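PDB 4RHO: uncharacterized protein from Burkholderia pseudomallei K96243, which is of unknown function but probably acts as an immunity protein that protects the bacterium against a partner toxin. Local coordinates for residues K23-R27 with F162-V166; Y174-F180 with A240-I245; L190-K194 with D251-A255. One frame throughout, in Å; residues are numbered along the deposited sequence.

Overall arrangement
From the N terminus, strand 20-26 enters the middle of an antiparallel sheet, and interaction 1 closes a long loop when residues 162-166, which run from the last residue of helix 148-162, return to its end and lead into strand 166-171. Only then does interaction 2 open, at 174-180, within the loop that follows strand 166-171; interaction 3 opens at the end of strand 189-192. The two cross along the chain: interaction 2 ties helix 234-249 to the loop between strands 166-171 and 189-192, and interaction 3 ties the segment after that helix to strand 189-192. The centres of interactions 1 and 3 are about 11 Å apart, and these contacts touch where Val166 packs on Leu190.

Interaction 1. Residues K23-R27 with F162-V166; sequences KAMFR and FNPLV
Leu165 and Val166 both face Met25, a selenomethionine here, forming a classic beta bulge where the chain leaving helix 148-162 joins strand 20-26 of the antiparallel sheet. Two backbone bonds fix it: Met25 N donates to Val166 O at 3.0 Å, and Met25 O receives Leu165 N at 2.7 Å. On the face of the sheet carrying Met25 and Val166, the two side chains run alongside each other, with Val166 CG1 3.7 Å from Met25 CB and close to SE.

Phe26 points to the other side of the strand. Its CB rests 3.5 Å from Phe162 O and beside CA of Pro164, while CG and CD2 stay near that same carbonyl oxygen. With CG held between the backbone N and the carbonyl carbon (chi1 64°), the ring turns toward the end of the helix. There CE1 and CZ approach CD1 of Phe162, with CD1 and CE2 of Phe26 a little farther from it; that atom stands 3.5 Å above the Phe26 plane, displaced toward the rim, the two rings inclined at 55°. Phe135 stacks on Phe162, and Arg42 of helix 36-51 touches both aromatic side chains.

The stem of Arg27 lies across Leu165 CD1, its guanidinium held by Val130 O and the C-terminal carboxylate of Ile259. A water finishes the junction, accepting from Arg27 N at 2.9 Å and donating to Asn163 O at 2.8 Å.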
ATOM      1  N   LYS A  23      -1.605  -1.537   2.483  1.00 28.42           N
ATOM      2  CA  LYS A  23      -0.656  -2.627   2.692  1.00 28.05           C
ATOM      3  C   LYS A  23      -1.030  -3.832   1.852  1.00 30.75           C
ATOM      4  O   LYS A  23      -2.159  -4.311   1.936  1.00 29.61           O
ATOM      5  CB  LYS A  23      -0.596  -3.014   4.185  1.00 31.72           C
ATOM      6  CG  LYS A  23      -0.112  -1.880   5.098  1.00 47.13           C
ATOM      7  CD  LYS A  23      -0.239  -2.243   6.594  1.00 58.84           C
ATOM      8  CE  LYS A  23      -1.683  -2.294   7.059  1.00 67.97           C
ATOM      9  NZ  LYS A  23      -1.783  -2.602   8.508  1.00 77.64           N
ATOM     10  N   ALA A  24      -0.077  -4.342   1.046  1.00 26.82           N
ATOM     11  CA  ALA A  24      -0.336  -5.485   0.176  1.00 26.00           C
ATOM     12  C   ALA A  24       0.620  -6.650   0.472  1.00 29.68           C
ATOM     13  O   ALA A  24       1.789  -6.430   0.789  1.00 29.00           O
ATOM     14  CB  ALA A  24      -0.216  -5.070  -1.276  1.00 26.35           C
HETATM   15  N   MSE A  25       0.112  -7.888   0.379  1.00 25.43           N
HETATM   16  CA  MSE A  25       0.932  -9.093   0.514  1.00 24.27           C
HETATM   17  C   MSE A  25       0.901  -9.879  -0.781  1.00 28.23           C
HETATM   18  O   MSE A  25      -0.184 -10.149  -1.313  1.00 26.92           O
HETATM   19  CB  MSE A  25       0.439  -9.961   1.676  1.00 26.33           C
HETATM   20  CG  MSE A  25       0.442  -9.245   3.014  1.00 32.57           C
HETATM   21 SE   MSE A  25      -0.412 -10.295   4.419  0.75 39.68          SE
HETATM   22  CE  MSE A  25       0.934 -11.625   4.664  1.00 36.64           C
ATOM     23  N   PHE A  26       2.076 -10.199  -1.335  1.00 25.29           N
ATOM     24  CA  PHE A  26       2.145 -10.914  -2.603  1.00 25.69           C
ATOM     25  C   PHE A  26       3.228 -11.993  -2.567  1.00 31.83           C
ATOM     26  O   PHE A  26       4.035 -12.030  -1.641  1.00 30.96           O
ATOM     27  CB  PHE A  26       2.397  -9.931  -3.773  1.00 26.97           C
ATOM     28  CG  PHE A  26       3.727  -9.208  -3.725  1.00 27.81           C
ATOM     29  CD1 PHE A  26       3.907  -8.099  -2.903  1.00 29.64           C
ATOM     30  CD2 PHE A  26       4.757  -9.561  -4.589  1.00 29.59           C
ATOM     31  CE1 PHE A  26       5.120  -7.411  -2.887  1.00 30.21           C
ATOM     32  CE2 PHE A  26       5.966  -8.861  -4.583  1.00 32.10           C
ATOM     33  CZ  PHE A  26       6.138  -7.787  -3.736  1.00 29.81           C
ATOM     34  N   ARG A  27       3.203 -12.905  -3.540  1.00 31.25           N
ATOM     35  CA  ARG A  27       4.209 -13.952  -3.650  1.00 33.07           C
ATOM     36  C   ARG A  27       4.750 -14.009  -5.062  1.00 38.77           C
ATOM     37  O   ARG A  27       4.114 -14.587  -5.947  1.00 39.44           O
ATOM     38  CB  ARG A  27       3.629 -15.319  -3.239  1.00 34.77           C
ATOM     39  CG  ARG A  27       3.373 -15.449  -1.749  1.00 43.23           C
ATOM     40  CD  ARG A  27       2.852 -16.826  -1.395  1.00 45.75           C
ATOM     41  NE  ARG A  27       2.656 -16.979   0.044  1.00 46.09           N
ATOM     42  CZ  ARG A  27       3.599 -17.407   0.878  1.00 62.45           C
ATOM     43  NH1 ARG A  27       4.808 -17.723   0.419  1.00 51.23           N
ATOM     44  NH2 ARG A  27       3.345 -17.518   2.174  1.00 50.72           N
ATOM     45  N   PHE A 162       1.556  -5.724  -8.561  1.00 26.39           N
ATOM     46  CA  PHE A 162       2.103  -6.724  -7.633  1.00 25.51           C
ATOM     47  C   PHE A 162       1.327  -8.066  -7.676  1.00 31.87           C
ATOM     48  O   PHE A 162       1.802  -9.060  -7.102  1.00 31.56           O
ATOM     49  CB  PHE A 162       2.115  -6.173  -6.197  1.00 25.55           C
ATOM     50  CG  PHE A 162       3.100  -5.048  -5.993  1.00 26.10           C
ATOM     51  CD1 PHE A 162       4.432  -5.315  -5.685  1.00 28.03           C
ATOM     52  CD2 PHE A 162       2.716  -3.723  -6.171  1.00 27.15           C
ATOM     53  CE1 PHE A 162       5.354  -4.276  -5.538  1.00 28.55           C
ATOM     54  CE2 PHE A 162       3.642  -2.686  -6.043  1.00 29.64           C
ATOM     55  CZ  PHE A 162       4.956  -2.968  -5.720  1.00 27.62           C
ATOM     56  N   ASN A 163       0.137  -8.100  -8.369  1.00 29.21           N
ATOM     57  CA  ASN A 163      -0.751  -9.297  -8.385  1.00 29.58           C
ATOM     58  C   ASN A 163      -0.869  -9.899  -6.945  1.00 32.12           C
ATOM     59  O   ASN A 163      -0.418 -11.019  -6.693  1.00 32.82           O
ATOM     60  CB  ASN A 163      -0.232 -10.361  -9.395  1.00 31.88           C
ATOM     61  CG  ASN A 163      -1.168 -11.546  -9.569  1.00 53.78           C
ATOM     62  OD1 ASN A 163      -2.397 -11.424  -9.479  1.00 44.47           O
ATOM     63  ND2 ASN A 163      -0.603 -12.713  -9.830  1.00 48.12           N
ATOM     64  N   PRO A 164      -1.364  -9.101  -5.973  1.00 28.17           N
ATOM     65  CA  PRO A 164      -1.257  -9.517  -4.569  1.00 27.51           C
ATOM     66  C   PRO A 164      -2.294 -10.555  -4.161  1.00 31.30           C
ATOM     67  O   PRO A 164      -3.277 -10.775  -4.865  1.00 30.31           O
ATOM     68  CB  PRO A 164      -1.472  -8.213  -3.807  1.00 28.29           C
ATOM     69  CG  PRO A 164      -2.315  -7.396  -4.703  1.00 32.60           C
ATOM     70  CD  PRO A 164      -1.863  -7.715  -6.089  1.00 29.52           C
ATOM     71  N   LEU A 165      -2.095 -11.151  -2.979  1.00 29.23           N
ATOM     72  CA  LEU A 165      -3.033 -12.097  -2.382  1.00 29.14           C
ATOM     73  C   LEU A 165      -4.025 -11.365  -1.492  1.00 31.16           C
ATOM     74  O   LEU A 165      -5.028 -11.950  -1.070  1.00 30.57           O
ATOM     75  CB  LEU A 165      -2.264 -13.161  -1.564  1.00 29.27           C
ATOM     76  CG  LEU A 165      -1.290 -14.027  -2.364  1.00 33.66           C
ATOM     77  CD1 LEU A 165      -0.306 -14.688  -1.469  1.00 34.27           C
ATOM     78  CD2 LEU A 165      -2.029 -15.054  -3.204  1.00 35.20           C
ATOM     79  N   VAL A 166      -3.725 -10.077  -1.168  1.00 26.56           N
ATOM     80  CA  VAL A 166      -4.572  -9.237  -0.312  1.00 25.41           C
ATOM     81  C   VAL A 166      -4.044  -7.793  -0.307  1.00 27.81           C
ATOM     82  O   VAL A 166      -2.829  -7.578  -0.286  1.00 27.11           O
ATOM     83  CB  VAL A 166      -4.670  -9.806   1.151  1.00 29.71           C
ATOM     84  CG1 VAL A 166      -3.291  -9.943   1.784  1.00 29.80           C
ATOM     85  CG2 VAL A 166      -5.583  -8.940   2.022  1.00 29.21           C
TER
HETATM   86  O   HOH W   1       1.097 -13.084  -5.551  1.00 24.56           O

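Interaction 2. Residues Y174-F180 with A240-I245; sequences YFDKQVF and ANRIEI
Glu244 reaches from its helix to meet Tyr174 and Val179, the other two residues with the most surface buried here. The side chain stretches out past CG (chi2 158°), carrying the carboxylate across to the loop. Tyr174 comes from the opposing direction and gives its hydroxyl to one oxygen, a short bond of 2.5 Å between Tyr174 OH and Glu244 OE2. The oxygen lies at the edge of the ring and in its plane, yet the hydroxyl meets the carboxylate from above, with the two planes 56° apart. The other oxygen, OE1, takes the backbone N-H of Val179 at 2.9 Å, on its syn side but tilted well out of the carboxylate plane, and the bond is nearly straight (172°).

Here a loop between two strands of the sheet, 166-171 and 189-192, is docked on the side of helix 234-249 through a buried acid. Val186 N is a further donor to OE2, so three donors grip the carboxylate, which probably favours its ionised form.

Val179 and Glu244 run antiparallel alongside each other. Val179 CG2 sits 3.3 Å from Glu244 OE1 and 3.4 Å from the helix carbonyl Asn241 O, and both methyls of Val179 also touch Ile245 CG1. The CG1 branch covers the centre of the Phe180 ring, whose own edge faces the backbone of the helix, with Phe180 CE2 3.6 Å from Glu244 O.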
ATOM      1  N   TYR A 174      -6.672   1.525  12.577  1.00 34.39           N
ATOM      2  CA  TYR A 174      -7.877   0.717  12.356  1.00 33.02           C
ATOM      3  C   TYR A 174      -7.660  -0.742  12.789  1.00 35.82           C
ATOM      4  O   TYR A 174      -8.627  -1.424  13.132  1.00 35.25           O
ATOM      5  CB  TYR A 174      -8.340   0.766  10.880  1.00 32.70           C
ATOM      6  CG  TYR A 174      -9.515  -0.156  10.621  1.00 32.58           C
ATOM      7  CD1 TYR A 174     -10.790   0.161  11.092  1.00 34.67           C
ATOM      8  CD2 TYR A 174      -9.321  -1.428  10.083  1.00 31.73           C
ATOM      9  CE1 TYR A 174     -11.834  -0.760  11.034  1.00 34.19           C
ATOM     10  CE2 TYR A 174     -10.360  -2.356  10.022  1.00 32.23           C
ATOM     11  CZ  TYR A 174     -11.620  -2.010  10.486  1.00 38.14           C
ATOM     12  OH  TYR A 174     -12.654  -2.910  10.417  1.00 38.92           O
ATOM     13  N   PHE A 175      -6.395  -1.235  12.737  1.00 31.78           N
ATOM     14  CA  PHE A 175      -6.080  -2.626  13.110  1.00 31.28           C
ATOM     15  C   PHE A 175      -6.589  -2.954  14.536  1.00 36.20           C
ATOM     16  O   PHE A 175      -7.054  -4.068  14.781  1.00 37.07           O
ATOM     17  CB  PHE A 175      -4.561  -2.894  13.010  1.00 32.88           C
ATOM     18  CG  PHE A 175      -4.158  -4.278  13.478  1.00 34.81           C
ATOM     19  CD1 PHE A 175      -4.263  -5.375  12.630  1.00 36.96           C
ATOM     20  CD2 PHE A 175      -3.738  -4.493  14.789  1.00 38.39           C
ATOM     21  CE1 PHE A 175      -3.948  -6.662  13.081  1.00 38.25           C
ATOM     22  CE2 PHE A 175      -3.414  -5.780  15.233  1.00 41.89           C
ATOM     23  CZ  PHE A 175      -3.518  -6.854  14.375  1.00 39.15           C
ATOM     24  N   ASP A 176      -6.502  -1.986  15.462  1.00 32.29           N
ATOM     25  CA  ASP A 176      -6.979  -2.182  16.834  1.00 33.27           C
ATOM     26  C   ASP A 176      -8.523  -2.246  16.886  1.00 36.51           C
ATOM     27  O   ASP A 176      -9.084  -2.702  17.881  1.00 35.53           O
ATOM     28  CB  ASP A 176      -6.464  -1.056  17.752  1.00 36.63           C
ATOM     29  CG  ASP A 176      -4.959  -1.102  18.005  1.00 48.06           C
ATOM     30  OD1 ASP A 176      -4.351  -2.184  17.800  1.00 46.51           O
ATOM     31  OD2 ASP A 176      -4.412  -0.093  18.500  1.00 57.56           O
ATOM     32  N   LYS A 177      -9.200  -1.839  15.782  1.00 32.11           N
ATOM     33  CA  LYS A 177     -10.660  -1.776  15.738  1.00 31.41           C
ATOM     34  C   LYS A 177     -11.269  -2.950  14.914  1.00 33.77           C
ATOM     35  O   LYS A 177     -12.477  -3.191  14.999  1.00 33.84           O
ATOM     36  CB  LYS A 177     -11.119  -0.422  15.147  1.00 33.17           C
ATOM     37  CG  LYS A 177     -10.701   0.801  15.987  1.00 39.09           C
ATOM     38  CD  LYS A 177     -11.591   0.981  17.221  1.00 44.05           C
ATOM     39  CE  LYS A 177     -11.200   2.195  18.047  1.00 51.89           C
ATOM     40  NZ  LYS A 177      -9.903   1.997  18.757  1.00 58.64           N
ATOM     41  N   GLN A 178     -10.436  -3.666  14.108  1.00 28.53           N
ATOM     42  CA  GLN A 178     -10.949  -4.764  13.265  1.00 28.04           C
ATOM     43  C   GLN A 178     -11.363  -5.991  14.133  1.00 33.79           C
ATOM     44  O   GLN A 178     -10.811  -6.198  15.214  1.00 33.22           O
ATOM     45  CB  GLN A 178      -9.917  -5.175  12.181  1.00 28.43           C
ATOM     46  CG  GLN A 178      -8.643  -5.824  12.725  1.00 36.59           C
ATOM     47  CD  GLN A 178      -7.610  -6.015  11.629  1.00 44.56           C
ATOM     48  OE1 GLN A 178      -7.268  -5.081  10.892  1.00 32.49           O
ATOM     49  NE2 GLN A 178      -7.057  -7.214  11.534  1.00 34.88           N
ATOM     50  N   VAL A 179     -12.408  -6.746  13.679  1.00 31.63           N
ATOM     51  CA  VAL A 179     -12.965  -7.885  14.441  1.00 31.84           C
ATOM     52  C   VAL A 179     -11.891  -8.941  14.686  1.00 36.11           C
ATOM     53  O   VAL A 179     -11.729  -9.396  15.808  1.00 36.38           O
ATOM     54  CB  VAL A 179     -14.200  -8.515  13.719  1.00 34.49           C
ATOM     55  CG1 VAL A 179     -14.781  -9.673  14.532  1.00 35.05           C
ATOM     56  CG2 VAL A 179     -15.259  -7.471  13.446  1.00 33.99           C
ATOM     57  N   PHE A 180     -11.187  -9.357  13.626  1.00 32.90           N
ATOM     58  CA  PHE A 180     -10.210 -10.431  13.732  1.00 33.30           C
ATOM     59  C   PHE A 180      -8.792  -9.888  13.595  1.00 38.32           C
ATOM     60  O   PHE A 180      -8.430  -9.361  12.539  1.00 37.63           O
ATOM     61  CB  PHE A 180     -10.482 -11.509  12.664  1.00 34.24           C
ATOM     62  CG  PHE A 180     -11.933 -11.923  12.568  1.00 35.09           C
ATOM     63  CD1 PHE A 180     -12.452 -12.905  13.405  1.00 38.33           C
ATOM     64  CD2 PHE A 180     -12.782 -11.335  11.633  1.00 35.80           C
ATOM     65  CE1 PHE A 180     -13.797 -13.282  13.320  1.00 39.02           C
ATOM     66  CE2 PHE A 180     -14.128 -11.704  11.558  1.00 38.43           C
ATOM     67  CZ  PHE A 180     -14.623 -12.687  12.390  1.00 37.39           C
ATOM     68  N   ALA A 240     -17.539  -1.702   8.682  1.00 28.73           N
ATOM     69  CA  ALA A 240     -16.341  -2.450   8.299  1.00 26.94           C
ATOM     70  C   ALA A 240     -16.232  -3.734   9.120  1.00 28.50           C
ATOM     71  O   ALA A 240     -15.912  -4.789   8.571  1.00 26.75           O
ATOM     72  CB  ALA A 240     -15.097  -1.591   8.493  1.00 27.73           C
ATOM     73  N   ASN A 241     -16.622  -3.666  10.425  1.00 24.99           N
ATOM     74  CA  ASN A 241     -16.644  -4.832  11.312  1.00 25.02           C
ATOM     75  C   ASN A 241     -17.696  -5.866  10.850  1.00 29.28           C
ATOM     76  O   ASN A 241     -17.398  -7.062  10.799  1.00 29.10           O
ATOM     77  CB  ASN A 241     -16.919  -4.404  12.764  1.00 25.91           C
ATOM     78  CG  ASN A 241     -15.725  -3.771  13.455  1.00 39.20           C
ATOM     79  OD1 ASN A 241     -14.588  -3.802  12.961  1.00 39.68           O
ATOM     80  ND2 ASN A 241     -15.950  -3.228  14.625  1.00 31.14           N
ATOM     81  N   ARG A 242     -18.914  -5.393  10.475  1.00 25.96           N
ATOM     82  CA  ARG A 242     -19.986  -6.269   9.970  1.00 25.48           C
ATOM     83  C   ARG A 242     -19.549  -7.003   8.695  1.00 29.66           C
ATOM     84  O   ARG A 242     -19.864  -8.187   8.524  1.00 30.32           O
ATOM     85  CB  ARG A 242     -21.258  -5.460   9.696  1.00 24.27           C
ATOM     86  CG  ARG A 242     -22.002  -5.031  10.966  1.00 27.57           C
ATOM     87  CD  ARG A 242     -23.101  -4.045  10.643  1.00 30.96           C
ATOM     88  NE  ARG A 242     -24.076  -4.608   9.705  1.00 43.26           N
ATOM     89  CZ  ARG A 242     -24.941  -3.877   9.011  1.00 58.43           C
ATOM     90  NH1 ARG A 242     -24.924  -2.552   9.102  1.00 46.35           N
ATOM     91  NH2 ARG A 242     -25.798  -4.461   8.185  1.00 47.44           N
ATOM     92  N   ILE A 243     -18.834  -6.299   7.791  1.00 25.63           N
ATOM     93  CA  ILE A 243     -18.348  -6.897   6.542  1.00 24.53           C
ATOM     94  C   ILE A 243     -17.291  -7.979   6.847  1.00 28.54           C
ATOM     95  O   ILE A 243     -17.320  -9.048   6.237  1.00 28.59           O
ATOM     96  CB  ILE A 243     -17.792  -5.804   5.580  1.00 26.90           C
ATOM     97  CG1 ILE A 243     -18.917  -4.834   5.142  1.00 27.02           C
ATOM     98  CG2 ILE A 243     -17.102  -6.451   4.346  1.00 27.01           C
ATOM     99  CD1 ILE A 243     -18.442  -3.638   4.375  1.00 33.26           C
ATOM    100  N   GLU A 244     -16.400  -7.723   7.843  1.00 25.79           N
ATOM    101  CA  GLU A 244     -15.376  -8.704   8.261  1.00 26.02           C
ATOM    102  C   GLU A 244     -16.030  -9.988   8.763  1.00 31.12           C
ATOM    103  O   GLU A 244     -15.635 -11.083   8.352  1.00 31.20           O
ATOM    104  CB  GLU A 244     -14.467  -8.110   9.351  1.00 27.68           C
ATOM    105  CG  GLU A 244     -13.505  -7.066   8.821  1.00 34.66           C
ATOM    106  CD  GLU A 244     -12.965  -6.094   9.853  1.00 47.52           C
ATOM    107  OE1 GLU A 244     -13.357  -6.197  11.037  1.00 39.28           O
ATOM    108  OE2 GLU A 244     -12.206  -5.180   9.460  1.00 39.72           O
ATOM    109  N   ILE A 245     -17.071  -9.854   9.612  1.00 28.02           N
ATOM    110  CA  ILE A 245     -17.817 -10.996  10.152  1.00 28.64           C
ATOM    111  C   ILE A 245     -18.509 -11.776   9.003  1.00 31.76           C
ATOM    112  O   ILE A 245     -18.432 -13.004   8.963  1.00 31.84           O
ATOM    113  CB  ILE A 245     -18.846 -10.513  11.220  1.00 32.23           C
ATOM    114  CG1 ILE A 245     -18.113  -9.901  12.457  1.00 33.22           C
ATOM    115  CG2 ILE A 245     -19.799 -11.657  11.636  1.00 33.10           C
ATOM    116  CD1 ILE A 245     -19.061  -9.162  13.480  1.00 34.66           C
TER

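Interaction 3. Residues L190-K194 with D251-A255; sequences LYLPK and DLLPA
Leu192 pushes its forked end into a shallow hollow formed by three consecutive residues of the facing loop. One prong, CD1, comes within 3.5 Å of the carbonyl oxygen Leu252 O and touches Leu253 CD1 more loosely; the other, CD2, approaches the ring carbon CD of Pro254 at 4.3 Å. In return, Leu253 supplies a bump of its own. Its CG lies opposite the backbone N (chi1 -163°), and CD1 rests obliquely over the touching methyls of the two strand leucines, 3.8 Å from Leu190 CD2. Because Leu190 and Leu192 both point toward the loop, they offer two adjoining bumps, while Leu253 is backed by Leu247 and Val248 of helix 234-249.

Beyond the end of the strand comes an inverse gamma turn centred on Pro193, and Lys194 then also points toward segment 251-255. The side chain bends at its third torsion (chi3 -75°) and folds its end over the Leu252 carbonyl: CE is 3.5 Å from Leu252 O, and NZ donates to that oxygen at 2.8 Å. The bond is steeply angled, with the ammonium above the carbonyl plane and a C=O...N angle of 110°. NZ also lies 4.3 Å from Leu252 CB, against the base of that side chain. The oxygen is thereby covered by a methyl of Leu192 and by the end of Lys194. Lys194 O is bonded to Thr219 OG1 on the neighbouring strand.

Asp251, with positive phi, is the C-prime residue of the Schellman motif that ends helix 234-249, and the loop packed here is thus the exit from a helix capped in that way.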
ATOM      1  N   LEU A 190     -10.949  -3.443   1.033  1.00 20.12           N
ATOM      2  CA  LEU A 190     -10.197  -4.689   1.099  1.00 19.27           C
ATOM      3  C   LEU A 190     -10.243  -5.411  -0.237  1.00 23.05           C
ATOM      4  O   LEU A 190     -11.327  -5.758  -0.713  1.00 21.71           O
ATOM      5  CB  LEU A 190     -10.749  -5.600   2.214  1.00 18.80           C
ATOM      6  CG  LEU A 190     -10.115  -6.996   2.308  1.00 21.51           C
ATOM      7  CD1 LEU A 190      -8.685  -6.914   2.805  1.00 20.02           C
ATOM      8  CD2 LEU A 190     -10.929  -7.898   3.200  1.00 24.19           C
ATOM      9  N   TYR A 191      -9.065  -5.657  -0.844  1.00 19.64           N
ATOM     10  CA  TYR A 191      -8.984  -6.430  -2.078  1.00 19.61           C
ATOM     11  C   TYR A 191      -8.667  -7.886  -1.781  1.00 25.66           C
ATOM     12  O   TYR A 191      -7.749  -8.179  -1.012  1.00 25.26           O
ATOM     13  CB  TYR A 191      -7.925  -5.842  -3.039  1.00 19.86           C
ATOM     14  CG  TYR A 191      -7.604  -6.759  -4.208  1.00 20.81           C
ATOM     15  CD1 TYR A 191      -8.431  -6.809  -5.330  1.00 22.27           C
ATOM     16  CD2 TYR A 191      -6.510  -7.624  -4.164  1.00 21.45           C
ATOM     17  CE1 TYR A 191      -8.164  -7.678  -6.390  1.00 22.15           C
ATOM     18  CE2 TYR A 191      -6.229  -8.495  -5.222  1.00 22.20           C
ATOM     19  CZ  TYR A 191      -7.061  -8.521  -6.332  1.00 28.81           C
ATOM     20  OH  TYR A 191      -6.790  -9.379  -7.374  1.00 25.69           O
ATOM     21  N   LEU A 192      -9.407  -8.798  -2.407  1.00 23.92           N
ATOM     22  CA  LEU A 192      -9.134 -10.227  -2.332  1.00 24.52           C
ATOM     23  C   LEU A 192      -9.166 -10.831  -3.732  1.00 30.31           C
ATOM     24  O   LEU A 192      -9.998 -10.444  -4.547  1.00 31.04           O
ATOM     25  CB  LEU A 192     -10.157 -10.935  -1.409  1.00 24.55           C
ATOM     26  CG  LEU A 192     -10.076 -10.572   0.082  1.00 28.61           C
ATOM     27  CD1 LEU A 192     -11.254 -11.117   0.831  1.00 28.62           C
ATOM     28  CD2 LEU A 192      -8.768 -11.074   0.704  1.00 32.43           C
ATOM     29  N   PRO A 193      -8.212 -11.727  -4.072  1.00 27.62           N
ATOM     30  CA  PRO A 193      -8.171 -12.260  -5.453  1.00 27.70           C
ATOM     31  C   PRO A 193      -9.267 -13.312  -5.698  1.00 31.61           C
ATOM     32  O   PRO A 193      -8.991 -14.394  -6.212  1.00 31.47           O
ATOM     33  CB  PRO A 193      -6.768 -12.861  -5.558  1.00 29.67           C
ATOM     34  CG  PRO A 193      -6.416 -13.238  -4.170  1.00 33.86           C
ATOM     35  CD  PRO A 193      -7.112 -12.261  -3.245  1.00 29.00           C
ATOM     36  N   LYS A 194     -10.510 -12.971  -5.352  1.00 29.40           N
ATOM     37  CA  LYS A 194     -11.665 -13.838  -5.560  1.00 30.50           C
ATOM     38  C   LYS A 194     -12.832 -13.031  -6.077  1.00 35.13           C
ATOM     39  O   LYS A 194     -12.892 -11.815  -5.847  1.00 34.45           O
ATOM     40  CB  LYS A 194     -12.050 -14.563  -4.242  1.00 33.95           C
ATOM     41  CG  LYS A 194     -11.115 -15.724  -3.887  1.00 54.45           C
ATOM     42  CD  LYS A 194     -11.453 -16.360  -2.526  1.00 65.32           C
ATOM     43  CE  LYS A 194     -11.003 -15.501  -1.359  1.00 77.12           C
ATOM     44  NZ  LYS A 194     -11.097 -16.225  -0.071  1.00 84.62           N
ATOM     45  N   ASP A 251     -16.189 -18.247   4.782  1.00 36.47           N
ATOM     46  CA  ASP A 251     -14.802 -18.703   4.530  1.00 37.27           C
ATOM     47  C   ASP A 251     -14.180 -17.953   3.318  1.00 38.39           C
ATOM     48  O   ASP A 251     -13.600 -18.582   2.428  1.00 38.39           O
ATOM     49  CB  ASP A 251     -14.753 -20.241   4.311  1.00 41.17           C
ATOM     50  CG  ASP A 251     -13.382 -20.869   4.595  1.00 57.43           C
ATOM     51  OD1 ASP A 251     -12.443 -20.117   4.976  1.00 58.34           O
ATOM     52  OD2 ASP A 251     -13.265 -22.110   4.488  1.00 65.60           O
ATOM     53  N   LEU A 252     -14.303 -16.614   3.300  1.00 32.69           N
ATOM     54  CA  LEU A 252     -13.732 -15.788   2.226  1.00 31.33           C
ATOM     55  C   LEU A 252     -12.527 -15.000   2.731  1.00 34.73           C
ATOM     56  O   LEU A 252     -11.769 -14.452   1.932  1.00 33.76           O
ATOM     57  CB  LEU A 252     -14.800 -14.819   1.656  1.00 30.51           C
ATOM     58  CG  LEU A 252     -15.965 -15.472   0.899  1.00 34.74           C
ATOM     59  CD1 LEU A 252     -17.077 -14.469   0.641  1.00 34.20           C
ATOM     60  CD2 LEU A 252     -15.490 -16.089  -0.414  1.00 35.92           C
ATOM     61  N   LEU A 253     -12.350 -14.940   4.061  1.00 31.85           N
ATOM     62  CA  LEU A 253     -11.262 -14.182   4.656  1.00 31.33           C
ATOM     63  C   LEU A 253     -10.168 -15.129   5.211  1.00 36.02           C
ATOM     64  O   LEU A 253     -10.395 -15.841   6.188  1.00 36.39           O
ATOM     65  CB  LEU A 253     -11.802 -13.261   5.773  1.00 31.16           C
ATOM     66  CG  LEU A 253     -10.872 -12.131   6.212  1.00 35.46           C
ATOM     67  CD1 LEU A 253     -10.569 -11.193   5.055  1.00 34.73           C
ATOM     68  CD2 LEU A 253     -11.471 -11.356   7.358  1.00 38.27           C
ATOM     69  N   PRO A 254      -8.983 -15.169   4.575  1.00 33.30           N
ATOM     70  CA  PRO A 254      -7.931 -16.072   5.064  1.00 34.40           C
ATOM     71  C   PRO A 254      -7.207 -15.501   6.277  1.00 38.86           C
ATOM     72  O   PRO A 254      -7.234 -14.295   6.499  1.00 37.81           O
ATOM     73  CB  PRO A 254      -6.993 -16.196   3.865  1.00 35.95           C
ATOM     74  CG  PRO A 254      -7.126 -14.896   3.148  1.00 39.13           C
ATOM     75  CD  PRO A 254      -8.551 -14.420   3.369  1.00 34.40           C
ATOM     76  N   ALA A 255      -6.532 -16.361   7.045  1.00 36.92           N
ATOM     77  CA  ALA A 255      -5.693 -15.907   8.162  1.00 36.89           C
ATOM     78  C   ALA A 255      -4.364 -15.393   7.642  1.00 38.79           C
ATOM     79  O   ALA A 255      -3.864 -15.901   6.636  1.00 37.37           O
ATOM     80  CB  ALA A 255      -5.468 -17.047   9.148  1.00 38.79           C
TER